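Side-chain contacts in dTDP-glucose 4,6-dehydratase (Klebsiella pneumoniae, PDB 5U4Q), which probably converts dTDP-glucose to dTDP-4-keto-6-deoxyglucose with loss of water, using bound NAD: residues A100-D103 and A104-G108; Y126-S129 and S130-G134. All coordinates share one frame; numbering follows the deposited sequence.

Contact 1: A100-D103 and A104-G108; sequences AYAD and ANLMG
Ala102 O is gripped by two backbone N-H groups at a wider pi-type turn of helix 98-118, which connects parallel strands 81-84 and 123-129 of the Rossmann fold. Leu106 N gives the ordinary alpha-helical bond, 3.0 Å to Ala102 O, from above the carbonyl plane, while Met107 N, also 3.0 Å from Ala102 O, comes in almost on the line of the C=O bond (C=O...N 173°). The widening begins one carbonyl earlier, where Tyr101 O takes Asn105 N at 2.7 Å and a weak bond from Leu106 N; it carries on to Gly108 N, 2.9 Å from Asp103 O. Tyr101 and Asn105 send their side chains alongside each other, ring and amide planes 77° apart. ND2 of Asn105 lies 3.7 Å from CD1 of Tyr101, at the ring edge and in the ring plane. Asn105 OD1 accepts from Gln88 N and ND2 bonds Thr157 OG1, which together fix the amide's rotation. Ala104 touches NAD; Asp103 and Met107 face the second subunit, whose Arg67 forms a salt bridge with Asp103. Leu106 faces helix 153-172: with CG anti to the carbonyl carbon (chi1 -62°) and CD1 extended away from CA, CD1 comes to 4.3 Å from Ala102 CB.

Contact 2: Y126-S129 and S130-G134; sequences YASS and SSVYG. With NAD (nicotinamide-adenine-dinucleotide), chain C.
Ser129 has OG anti to its backbone N (chi1 166°), whereas Ser131 holds OG between its N and carbonyl carbon (chi1 66°); these settings turn the two hydroxyls to each other. Ser129 OG and Ser131 OG are 2.8 Å apart and hydrogen-bonded, and either may be the donor. The backbone closes the same turn: Val132 N bonds Ser129 O at 3.2 Å, the N-H nearly straight (171°) but arriving above the carbonyl plane. Val132 lays both methyls against one side of that oxygen, CG2 3.3 Å and CG1 3.5 Å from Ser129 O. CG1 also rests near Ser128 OG, a hydroxyl bonded to Glu162. Tyr133 N to Ser130 O and Gly134 N to Ser131 O continue the one-turn 3-10 segment, and Gly134 leaves it with positive phi. On the strand, Ala127 CB touches O3D of the NAD nicotinamide ribose, 3.4 Å away, and Ser128 O approaches C6N of the nicotinamide at 3.8 Å. Tyr154, which bonds NAD through its hydroxyl, packs against both Ser129 and Ser131, and Lys158 bonds Ala127 O. Tyr154 and Lys158 have the Tyr-x-x-x-Lys spacing of short-chain dehydrogenase/reductases, consistent with the nicotinamide end of a Rossmann-fold active site.

Helix 98-118, carrying contact 1, leads directly into strand 123-129, where contact 2 begins; their centres lie 15 Å apart and they do not touch. Contact 1 is partly buried, with one flank on helix 153-172 and another at the subunit interface; contact 2 is buried within one subunit. Both reach the same NAD, contact 1 through Ala104 and contact 2 beside the nicotinamide riboside, and both pack on Tyr154. In 100-108 backbone bonds surround a widened helical turn, one amide is tied to neighbouring elements, and Asp103 pairs its charge with Arg67 of the second subunit. In 126-134 the side-chain bond between the segments joins two uncharged hydroxyls and supplements a backbone bond.

Contact 1: A100-D103 and A104-G108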
loop_
_atom_site.group_PDB
_atom_site.type_symbol
_atom_site.label_atom_id
_atom_site.label_comp_id
_atom_site.label_asym_id
_atom_site.label_seq_id
_atom_site.Cartn_x
_atom_site.Cartn_y
_atom_site.Cartn_z
ATOM N N ALA A 100 11.732 4.130 6.531
ATOM C CA ALA A 100 12.282 4.476 5.208
ATOM C C ALA A 100 11.352 4.039 4.068
ATOM O O ALA A 100 11.182 4.752 3.071
ATOM C CB ALA A 100 13.650 3.826 5.025
ATOM N N TYR A 101 10.747 2.867 4.217
ATOM C CA TYR A 101 9.816 2.356 3.220
ATOM C C TYR A 101 8.593 3.234 3.153
ATOM O O TYR A 101 8.088 3.540 2.073
ATOM C CB TYR A 101 9.380 0.918 3.543
ATOM C CG TYR A 101 10.463 -0.114 3.347
ATOM C CD1 TYR A 101 10.883 -0.462 2.076
ATOM C CD2 TYR A 101 11.055 -0.749 4.434
ATOM C CE1 TYR A 101 11.876 -1.407 1.885
ATOM C CE2 TYR A 101 12.053 -1.697 4.258
ATOM C CZ TYR A 101 12.455 -2.021 2.982
ATOM O OH TYR A 101 13.437 -2.950 2.792
ATOM N N ALA A 102 8.112 3.646 4.309
ATOM C CA ALA A 102 6.941 4.499 4.353
ATOM C C ALA A 102 7.258 5.830 3.735
ATOM O O ALA A 102 6.512 6.334 2.896
ATOM C CB ALA A 102 6.465 4.681 5.786
ATOM N N ASP A 103 8.379 6.406 4.137
ATOM C CA ASP A 103 8.767 7.707 3.606
ATOM C C ASP A 103 8.984 7.708 2.100
ATOM O O ASP A 103 8.425 8.524 1.377
ATOM C CB ASP A 103 10.057 8.212 4.283
ATOM C CG ASP A 103 9.816 8.778 5.662
ATOM O OD1 ASP A 103 8.708 9.288 5.921
ATOM O OD2 ASP A 103 10.750 8.741 6.490
ATOM N N ALA A 104 9.830 6.824 1.634
ATOM C CA ALA A 104 10.183 6.832 0.231
ATOM C C ALA A 104 9.118 6.196 -0.625
ATOM O O ALA A 104 8.834 6.679 -1.743
ATOM C CB ALA A 104 11.484 6.083 0.020
ATOM N N ASN A 105 8.532 5.111 -0.123
ATOM C CA ASN A 105 7.655 4.315 -0.962
ATOM C C ASN A 105 6.169 4.596 -0.841
ATOM O O ASN A 105 5.427 4.239 -1.741
ATOM C CB ASN A 105 7.878 2.809 -0.759
ATOM C CG ASN A 105 9.303 2.353 -1.062
ATOM O OD1 ASN A 105 10.220 3.160 -1.293
ATOM N ND2 ASN A 105 9.510 1.027 -1.014
ATOM N N LEU A 106 5.701 5.207 0.248
ATOM C CA LEU A 106 4.287 5.563 0.369
ATOM C C LEU A 106 4.104 7.072 0.151
ATOM O O LEU A 106 3.517 7.491 -0.862
ATOM C CB LEU A 106 3.705 5.079 1.703
ATOM C CG LEU A 106 3.738 3.549 1.866
ATOM C CD1 LEU A 106 3.352 3.175 3.281
ATOM C CD2 LEU A 106 2.827 2.863 0.865
HETATM N N MSE A 107 4.663 7.886 1.039
HETATM C CA MSE A 107 4.529 9.353 0.898
HETATM C C MSE A 107 5.219 9.845 -0.341
HETATM O O MSE A 107 4.697 10.710 -1.068
HETATM C CB MSE A 107 5.154 10.028 2.108
HETATM C CG MSE A 107 5.123 11.557 2.090
HETATM SE SE MSE A 107 3.296 12.283 2.150
HETATM C CE MSE A 107 2.823 11.678 3.967
ATOM N N GLY A 108 6.410 9.334 -0.600
ATOM C CA GLY A 108 7.126 9.736 -1.786
ATOM C C GLY A 108 6.364 9.457 -3.067
ATOM O O GLY A 108 6.354 10.263 -4.011
#

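Contact 2: Y126-S129 and S130-G134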
loop_
_atom_site.group_PDB
_atom_site.type_symbol
_atom_site.label_atom_id
_atom_site.label_comp_id
_atom_site.label_asym_id
_atom_site.label_seq_id
_atom_site.Cartn_x
_atom_site.Cartn_y
_atom_site.Cartn_z
ATOM N N TYR A 126 6.485 3.413 -13.509
ATOM C CA TYR A 126 7.019 3.324 -12.145
ATOM C C TYR A 126 7.401 1.904 -11.831
ATOM O O TYR A 126 6.842 0.959 -12.390
ATOM C CB TYR A 126 6.020 3.898 -11.095
ATOM C CG TYR A 126 4.729 3.127 -11.035
ATOM C CD1 TYR A 126 3.719 3.368 -11.960
ATOM C CD2 TYR A 126 4.525 2.105 -10.095
ATOM C CE1 TYR A 126 2.544 2.625 -11.961
ATOM C CE2 TYR A 126 3.343 1.376 -10.075
ATOM C CZ TYR A 126 2.368 1.612 -11.025
ATOM O OH TYR A 126 1.220 0.852 -11.038
ATOM N N ALA A 127 8.368 1.781 -10.929
ATOM C CA ALA A 127 8.868 0.476 -10.526
ATOM C C ALA A 127 7.978 -0.173 -9.475
ATOM O O ALA A 127 7.734 0.387 -8.407
ATOM C CB ALA A 127 10.278 0.622 -9.968
ATOM N N SER A 128 7.499 -1.359 -9.789
ATOM C CA SER A 128 6.885 -2.257 -8.826
ATOM C C SER A 128 7.898 -3.388 -8.591
ATOM O O SER A 128 9.110 -3.202 -8.790
ATOM C CB SER A 128 5.526 -2.748 -9.289
ATOM O OG SER A 128 4.883 -3.522 -8.282
ATOM N N SER A 129 7.421 -4.551 -8.139
ATOM C CA SER A 129 8.336 -5.628 -7.803
ATOM C C SER A 129 7.659 -6.980 -7.845
ATOM O O SER A 129 6.492 -7.092 -7.486
ATOM C CB SER A 129 8.846 -5.398 -6.379
ATOM O OG SER A 129 9.487 -6.564 -5.847
ATOM N N SER A 130 8.418 -7.997 -8.234
ATOM C CA SER A 130 7.934 -9.370 -8.173
ATOM C C SER A 130 7.581 -9.800 -6.739
ATOM O O SER A 130 6.889 -10.817 -6.547
ATOM C CB SER A 130 8.994 -10.327 -8.716
ATOM O OG SER A 130 10.160 -10.338 -7.912
ATOM N N SER A 131 8.079 -9.085 -5.732
ATOM C CA SER A 131 7.740 -9.440 -4.357
ATOM C C SER A 131 6.223 -9.351 -4.081
ATOM O O SER A 131 5.730 -9.944 -3.105
ATOM C CB SER A 131 8.526 -8.578 -3.361
ATOM O OG SER A 131 8.132 -7.209 -3.457
ATOM N N VAL A 132 5.466 -8.626 -4.906
ATOM C CA VAL A 132 4.008 -8.528 -4.689
ATOM C C VAL A 132 3.334 -9.899 -4.772
ATOM O O VAL A 132 2.248 -10.068 -4.223
ATOM C CB VAL A 132 3.288 -7.529 -5.623
ATOM C CG1 VAL A 132 3.847 -6.125 -5.426
ATOM C CG2 VAL A 132 3.351 -7.955 -7.092
ATOM N N TYR A 133 3.987 -10.851 -5.436
ATOM C CA TYR A 133 3.414 -12.218 -5.579
ATOM C C TYR A 133 3.305 -12.916 -4.235
ATOM O O TYR A 133 2.533 -13.841 -4.101
ATOM C CB TYR A 133 4.141 -13.042 -6.673
ATOM C CG TYR A 133 3.868 -12.441 -8.059
ATOM C CD1 TYR A 133 2.597 -12.484 -8.604
ATOM C CD2 TYR A 133 4.877 -11.798 -8.797
ATOM C CE1 TYR A 133 2.315 -11.940 -9.818
ATOM C CE2 TYR A 133 4.608 -11.240 -10.034
ATOM C CZ TYR A 133 3.334 -11.302 -10.543
ATOM O OH TYR A 133 3.016 -10.747 -11.747
ATOM N N GLY A 134 4.062 -12.448 -3.241
ATOM C CA GLY A 134 3.903 -12.914 -1.851
ATOM C C GLY A 134 3.807 -14.414 -1.651
ATOM O O GLY A 134 4.700 -15.133 -2.035
HETATM P PA NAD C . 19.248 1.660 -6.312
HETATM O O1A NAD C . 20.550 1.492 -6.995
HETATM O O2A NAD C . 19.158 1.636 -4.799
HETATM O O5B NAD C . 18.581 3.020 -6.879
HETATM C C5B NAD C . 17.509 3.714 -6.254
HETATM C C4B NAD C . 17.947 5.153 -6.036
HETATM O O4B NAD C . 16.842 5.772 -5.351
HETATM C C3B NAD C . 19.184 5.291 -5.160
HETATM O O3B NAD C . 20.300 5.926 -5.804
HETATM C C2B NAD C . 18.657 6.066 -3.951
HETATM O O2B NAD C . 19.604 7.018 -3.429
HETATM C C1B NAD C . 17.361 6.709 -4.442
HETATM N N9A NAD C . 16.389 6.968 -3.366
HETATM C C8A NAD C . 15.957 6.093 -2.429
HETATM N N7A NAD C . 15.097 6.688 -1.600
HETATM C C5A NAD C . 14.954 7.957 -2.016
HETATM C C6A NAD C . 14.208 9.139 -1.537
HETATM N N6A NAD C . 13.414 9.087 -0.477
HETATM N N1A NAD C . 14.362 10.261 -2.242
HETATM C C2A NAD C . 15.161 10.363 -3.314
HETATM N N3A NAD C . 15.894 9.335 -3.789
HETATM C C4A NAD C . 15.810 8.131 -3.163
HETATM O O3 NAD C . 18.188 0.534 -6.771
HETATM P PN NAD C . 17.759 0.083 -8.256
HETATM O O1N NAD C . 18.277 0.979 -9.302
HETATM O O2N NAD C . 18.007 -1.425 -8.265
HETATM O O5D NAD C . 16.183 0.272 -8.106
HETATM C C5D NAD C . 15.366 1.085 -8.944
HETATM C C4D NAD C . 13.929 0.665 -8.681
HETATM O O4D NAD C . 13.702 -0.656 -9.224
HETATM C C3D NAD C . 13.460 0.596 -7.233
HETATM O O3D NAD C . 12.126 1.106 -7.181
HETATM C C2D NAD C . 13.415 -0.878 -6.909
HETATM O O2D NAD C . 12.417 -1.220 -5.924
HETATM C C1D NAD C . 13.093 -1.499 -8.253
HETATM N N1N NAD C . 13.630 -2.867 -8.390
HETATM C C2N NAD C . 14.922 -3.124 -8.698
HETATM C C3N NAD C . 15.398 -4.440 -8.823
HETATM C C7N NAD C . 16.847 -4.812 -9.167
HETATM O O7N NAD C . 17.129 -5.993 -9.418
HETATM N N7N NAD C . 17.853 -3.922 -9.171
HETATM C C4N NAD C . 14.530 -5.484 -8.590
HETATM C C5N NAD C . 13.211 -5.207 -8.261
HETATM C C6N NAD C . 12.776 -3.891 -8.141
#